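Local coordinates for iron-chelator utilization protein (Thermobifida fusca TM51, PDB 4YHB) that binds FAD and probably uses the flavin to reduce ferric siderophores, releasing iron taken up by the bacterium, at residues R8-P14 with P131-Y137. Sequence-based numbering, arbitrary orientation.
Sequences RTVEMYP and PRGTVYY
Tyr13 sets its CG beside its own backbone N, opposite the carbonyl carbon (chi1 -62°), which lays the ring against the 131-137 segment with one face over Gly133 CA, 4.1 Å from the ring centroid in a CH-pi contact. Pro131 O meets the same ring at its edge, in plane, 3.4 Å from Tyr13 CD1, while the phenol end reaches Thr134 CB and CG2 and hydrogen-bonds to Asp48.

Arg132 kinks at chi2 and chi3 (68° and -85°), and that turn brings its guanidinium back to the 8-14 segment, just beyond the end of strand 9-12: NH2 gives a short, in-plane bond of 2.6 Å to Tyr13 O and also forms a salt bridge with Asp74. With Tyr13 N bonded to Arg132 O, the tyrosine backbone is gripped at both its N-H and its C=O. Met12, itself bent, leaves CE 3.5 Å from Arg132 NE, a buried nitrogen without a polar partner. One water donates to both Pro14 O and Pro131 O, closing this end.

The antiparallel strands are joined at two hydrogen-bonded pairs, Thr9 with Tyr136 and Glu11 with Thr134, each bonded both ways. The extended Glu11 side chain crosses Tyr136 with its carboxylate nearly coplanar with the ring; Tyr136 OH donates to OE1 (3.1 Å), and OE2 pairs with Arg46. On the other face, Val10 and Val135, a non-hydrogen-bonded pair, touch through CG2, and Val135 CG1 sits 3.6 Å above the Arg8 guanidinium plane, offset toward its rim.

This two-stranded ribbon lies on the connection between the FAD-binding barrel, ending in strand 125-129, and the parallel-sheet domain beginning with strand 142-147, as in ferredoxin reductase-like flavoproteins: Tyr13 and Thr134 face the loop containing Asp48 and Asp52, while Tyr137 meets Phe222 and Glu251 on strands 221-226 and 250-256.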
ATOM      1  N   ARG A   8      -9.830  17.382   5.565  1.00 42.27           N
ATOM      2  CA  ARG A   8      -9.640  16.226   4.696  1.00 40.57           C
ATOM      3  C   ARG A   8     -10.205  16.485   3.304  1.00 44.73           C
ATOM      4  O   ARG A   8     -11.374  16.843   3.171  1.00 40.28           O
ATOM      5  CB  ARG A   8     -10.305  15.003   5.306  1.00 36.78           C
ATOM      6  CG  ARG A   8     -10.082  13.735   4.525  1.00 42.74           C
ATOM      7  CD  ARG A   8     -11.057  12.667   4.950  1.00 46.89           C
ATOM      8  NE  ARG A   8     -10.663  11.358   4.445  1.00 46.79           N
ATOM      9  CZ  ARG A   8     -11.250  10.756   3.420  1.00 51.36           C
ATOM     10  NH1 ARG A   8     -12.255  11.355   2.798  1.00 47.00           N
ATOM     11  NH2 ARG A   8     -10.833   9.561   3.015  1.00 53.29           N
ATOM     12  N   THR A   9      -9.388  16.295   2.269  1.00 37.22           N
ATOM     13  CA  THR A   9      -9.791  16.674   0.919  1.00 38.01           C
ATOM     14  C   THR A   9      -9.425  15.650  -0.164  1.00 37.05           C
ATOM     15  O   THR A   9      -8.276  15.207  -0.270  1.00 35.33           O
ATOM     16  CB  THR A   9      -9.165  18.025   0.530  1.00 39.70           C
ATOM     17  OG1 THR A   9      -9.336  18.960   1.607  1.00 44.43           O
ATOM     18  CG2 THR A   9      -9.818  18.567  -0.736  1.00 41.23           C
ATOM     19  N   VAL A  10     -10.412  15.298  -0.980  1.00 36.27           N
ATOM     20  CA  VAL A  10     -10.207  14.391  -2.099  1.00 34.67           C
ATOM     21  C   VAL A  10     -10.029  15.155  -3.404  1.00 37.47           C
ATOM     22  O   VAL A  10     -10.766  16.098  -3.695  1.00 35.75           O
ATOM     23  CB  VAL A  10     -11.386  13.414  -2.248  1.00 37.76           C
ATOM     24  CG1 VAL A  10     -11.236  12.572  -3.506  1.00 34.33           C
ATOM     25  CG2 VAL A  10     -11.506  12.546  -1.018  1.00 36.28           C
ATOM     26  N   GLU A  11      -9.032  14.754  -4.183  1.00 33.99           N
ATOM     27  CA  GLU A  11      -8.846  15.272  -5.525  1.00 31.50           C
ATOM     28  C   GLU A  11      -8.836  14.121  -6.530  1.00 36.34           C
ATOM     29  O   GLU A  11      -8.108  13.145  -6.358  1.00 33.11           O
ATOM     30  CB  GLU A  11      -7.549  16.076  -5.621  1.00 31.05           C
ATOM     31  CG  GLU A  11      -7.167  16.424  -7.047  1.00 39.13           C
ATOM     32  CD  GLU A  11      -5.891  17.242  -7.147  1.00 45.25           C
ATOM     33  OE1 GLU A  11      -5.167  17.360  -6.136  1.00 43.85           O
ATOM     34  OE2 GLU A  11      -5.613  17.773  -8.247  1.00 46.41           O
ATOM     35  N   MET A  12      -9.643  14.227  -7.575  1.00 34.13           N
ATOM     36  CA  MET A  12      -9.673  13.193  -8.601  1.00 29.86           C
ATOM     37  C   MET A  12      -8.596  13.420  -9.653  1.00 29.13           C
ATOM     38  O   MET A  12      -8.241  14.557  -9.969  1.00 30.55           O
ATOM     39  CB  MET A  12     -11.053  13.127  -9.265  1.00 38.49           C
ATOM     40  CG  MET A  12     -12.197  12.936  -8.284  1.00 38.95           C
ATOM     41  SD  MET A  12     -12.086  11.403  -7.332  1.00 49.26           S
ATOM     42  CE  MET A  12     -12.402  10.186  -8.608  1.00 41.62           C
ATOM     43  N   TYR A  13      -8.063  12.322 -10.175  1.00 28.68           N
ATOM     44  CA  TYR A  13      -7.159  12.349 -11.319  1.00 28.55           C
ATOM     45  C   TYR A  13      -7.895  11.835 -12.539  1.00 27.47           C
ATOM     46  O   TYR A  13      -8.748  10.948 -12.418  1.00 30.24           O
ATOM     47  CB  TYR A  13      -5.936  11.462 -11.102  1.00 29.74           C
ATOM     48  CG  TYR A  13      -5.017  11.817  -9.962  1.00 32.86           C
ATOM     49  CD1 TYR A  13      -4.344  10.814  -9.276  1.00 28.44           C
ATOM     50  CD2 TYR A  13      -4.767  13.140  -9.612  1.00 32.72           C
ATOM     51  CE1 TYR A  13      -3.476  11.113  -8.250  1.00 28.78           C
ATOM     52  CE2 TYR A  13      -3.895  13.454  -8.582  1.00 33.15           C
ATOM     53  CZ  TYR A  13      -3.250  12.429  -7.907  1.00 30.71           C
ATOM     54  OH  TYR A  13      -2.381  12.709  -6.886  1.00 26.64           O
ATOM     55  N   PRO A  14      -7.546  12.353 -13.723  1.00 29.31           N
ATOM     56  CA  PRO A  14      -8.048  11.738 -14.957  1.00 29.88           C
ATOM     57  C   PRO A  14      -7.486  10.326 -15.145  1.00 30.31           C
ATOM     58  O   PRO A  14      -6.310  10.058 -14.881  1.00 28.41           O
ATOM     59  CB  PRO A  14      -7.559  12.685 -16.056  1.00 30.71           C
ATOM     60  CG  PRO A  14      -6.417  13.430 -15.459  1.00 38.71           C
ATOM     61  CD  PRO A  14      -6.692  13.524 -13.983  1.00 34.19           C
ATOM     62  N   PRO A 131      -3.528   6.354 -10.450  1.00 21.17           N
ATOM     63  CA  PRO A 131      -4.504   6.357  -9.354  1.00 21.03           C
ATOM     64  C   PRO A 131      -5.785   7.072  -9.753  1.00 22.71           C
ATOM     65  O   PRO A 131      -5.723   7.976 -10.573  1.00 22.94           O
ATOM     66  CB  PRO A 131      -3.794   7.133  -8.238  1.00 20.82           C
ATOM     67  CG  PRO A 131      -2.360   7.141  -8.616  1.00 21.04           C
ATOM     68  CD  PRO A 131      -2.341   7.153 -10.110  1.00 20.44           C
ATOM     69  N   ARG A 132      -6.915   6.634  -9.217  1.00 22.13           N
ATOM     70  CA  ARG A 132      -8.201   7.252  -9.515  1.00 26.22           C
ATOM     71  C   ARG A 132      -8.211   8.689  -8.989  1.00 26.78           C
ATOM     72  O   ARG A 132      -8.878   9.583  -9.530  1.00 29.10           O
ATOM     73  CB  ARG A 132      -9.322   6.416  -8.896  1.00 26.80           C
ATOM     74  CG  ARG A 132     -10.729   7.021  -8.971  1.00 29.32           C
ATOM     75  CD  ARG A 132     -11.276   7.081 -10.389  1.00 28.90           C
ATOM     76  NE  ARG A 132     -10.859   8.282 -11.115  1.00 26.94           N
ATOM     77  CZ  ARG A 132     -11.409   8.666 -12.264  1.00 33.60           C
ATOM     78  NH1 ARG A 132     -12.388   7.939 -12.787  1.00 27.74           N
ATOM     79  NH2 ARG A 132     -10.986   9.764 -12.890  1.00 29.19           N
ATOM     80  N   GLY A 133      -7.443   8.903  -7.929  1.00 26.61           N
ATOM     81  CA  GLY A 133      -7.354  10.197  -7.285  1.00 27.91           C
ATOM     82  C   GLY A 133      -6.468  10.118  -6.059  1.00 27.84           C
ATOM     83  O   GLY A 133      -5.657   9.200  -5.928  1.00 22.56           O
ATOM     84  N   THR A 134      -6.612  11.084  -5.164  1.00 23.39           N
ATOM     85  CA  THR A 134      -5.698  11.215  -4.031  1.00 25.35           C
ATOM     86  C   THR A 134      -6.431  11.877  -2.867  1.00 29.62           C
ATOM     87  O   THR A 134      -7.399  12.620  -3.073  1.00 28.34           O
ATOM     88  CB  THR A 134      -4.422  12.027  -4.407  1.00 23.79           C
ATOM     89  OG1 THR A 134      -3.449  11.961  -3.348  1.00 22.93           O
ATOM     90  CG2 THR A 134      -4.759  13.491  -4.697  1.00 26.02           C
ATOM     91  N   VAL A 135      -5.990  11.580  -1.646  1.00 28.54           N
ATOM     92  CA  VAL A 135      -6.626  12.137  -0.454  1.00 28.33           C
ATOM     93  C   VAL A 135      -5.629  12.919   0.387  1.00 35.86           C
ATOM     94  O   VAL A 135      -4.614  12.368   0.839  1.00 30.81           O
ATOM     95  CB  VAL A 135      -7.257  11.037   0.416  1.00 32.28           C
ATOM     96  CG1 VAL A 135      -8.009  11.660   1.585  1.00 38.64           C
ATOM     97  CG2 VAL A 135      -8.176  10.166  -0.418  1.00 31.95           C
ATOM     98  N   TYR A 136      -5.917  14.205   0.585  1.00 33.08           N
ATOM     99  CA  TYR A 136      -5.100  15.066   1.431  1.00 32.08           C
ATOM    100  C   TYR A 136      -5.617  15.078   2.865  1.00 33.78           C
ATOM    101  O   TYR A 136      -6.828  15.063   3.098  1.00 36.35           O
ATOM    102  CB  TYR A 136      -5.085  16.507   0.911  1.00 32.43           C
ATOM    103  CG  TYR A 136      -4.452  16.718  -0.440  1.00 31.89           C
ATOM    104  CD1 TYR A 136      -3.124  17.100  -0.554  1.00 31.33           C
ATOM    105  CD2 TYR A 136      -5.196  16.571  -1.605  1.00 33.99           C
ATOM    106  CE1 TYR A 136      -2.549  17.313  -1.798  1.00 33.46           C
ATOM    107  CE2 TYR A 136      -4.629  16.778  -2.847  1.00 33.10           C
ATOM    108  CZ  TYR A 136      -3.310  17.153  -2.936  1.00 32.47           C
ATOM    109  OH  TYR A 136      -2.747  17.362  -4.166  1.00 33.87           O
ATOM    110  N   TYR A 137      -4.697  15.127   3.821  1.00 34.55           N
ATOM    111  CA  TYR A 137      -5.068  15.256   5.230  1.00 31.87           C
ATOM    112  C   TYR A 137      -4.422  16.488   5.849  1.00 33.83           C
ATOM    113  O   TYR A 137      -3.324  16.883   5.450  1.00 33.53           O
ATOM    114  CB  TYR A 137      -4.659  14.003   6.018  1.00 33.24           C
ATOM    115  CG  TYR A 137      -5.428  12.760   5.644  1.00 37.40           C
ATOM    116  CD1 TYR A 137      -6.655  12.478   6.229  1.00 35.90           C
ATOM    117  CD2 TYR A 137      -4.921  11.857   4.711  1.00 33.64           C
ATOM    118  CE1 TYR A 137      -7.365  11.335   5.891  1.00 38.43           C
ATOM    119  CE2 TYR A 137      -5.619  10.715   4.371  1.00 34.81           C
ATOM    120  CZ  TYR A 137      -6.838  10.459   4.958  1.00 39.00           C
ATOM    121  OH  TYR A 137      -7.536   9.321   4.615  1.00 43.00           O
TER
HETATM  122  O   HOH W   1      -4.865   8.354 -13.305  1.00 29.94           O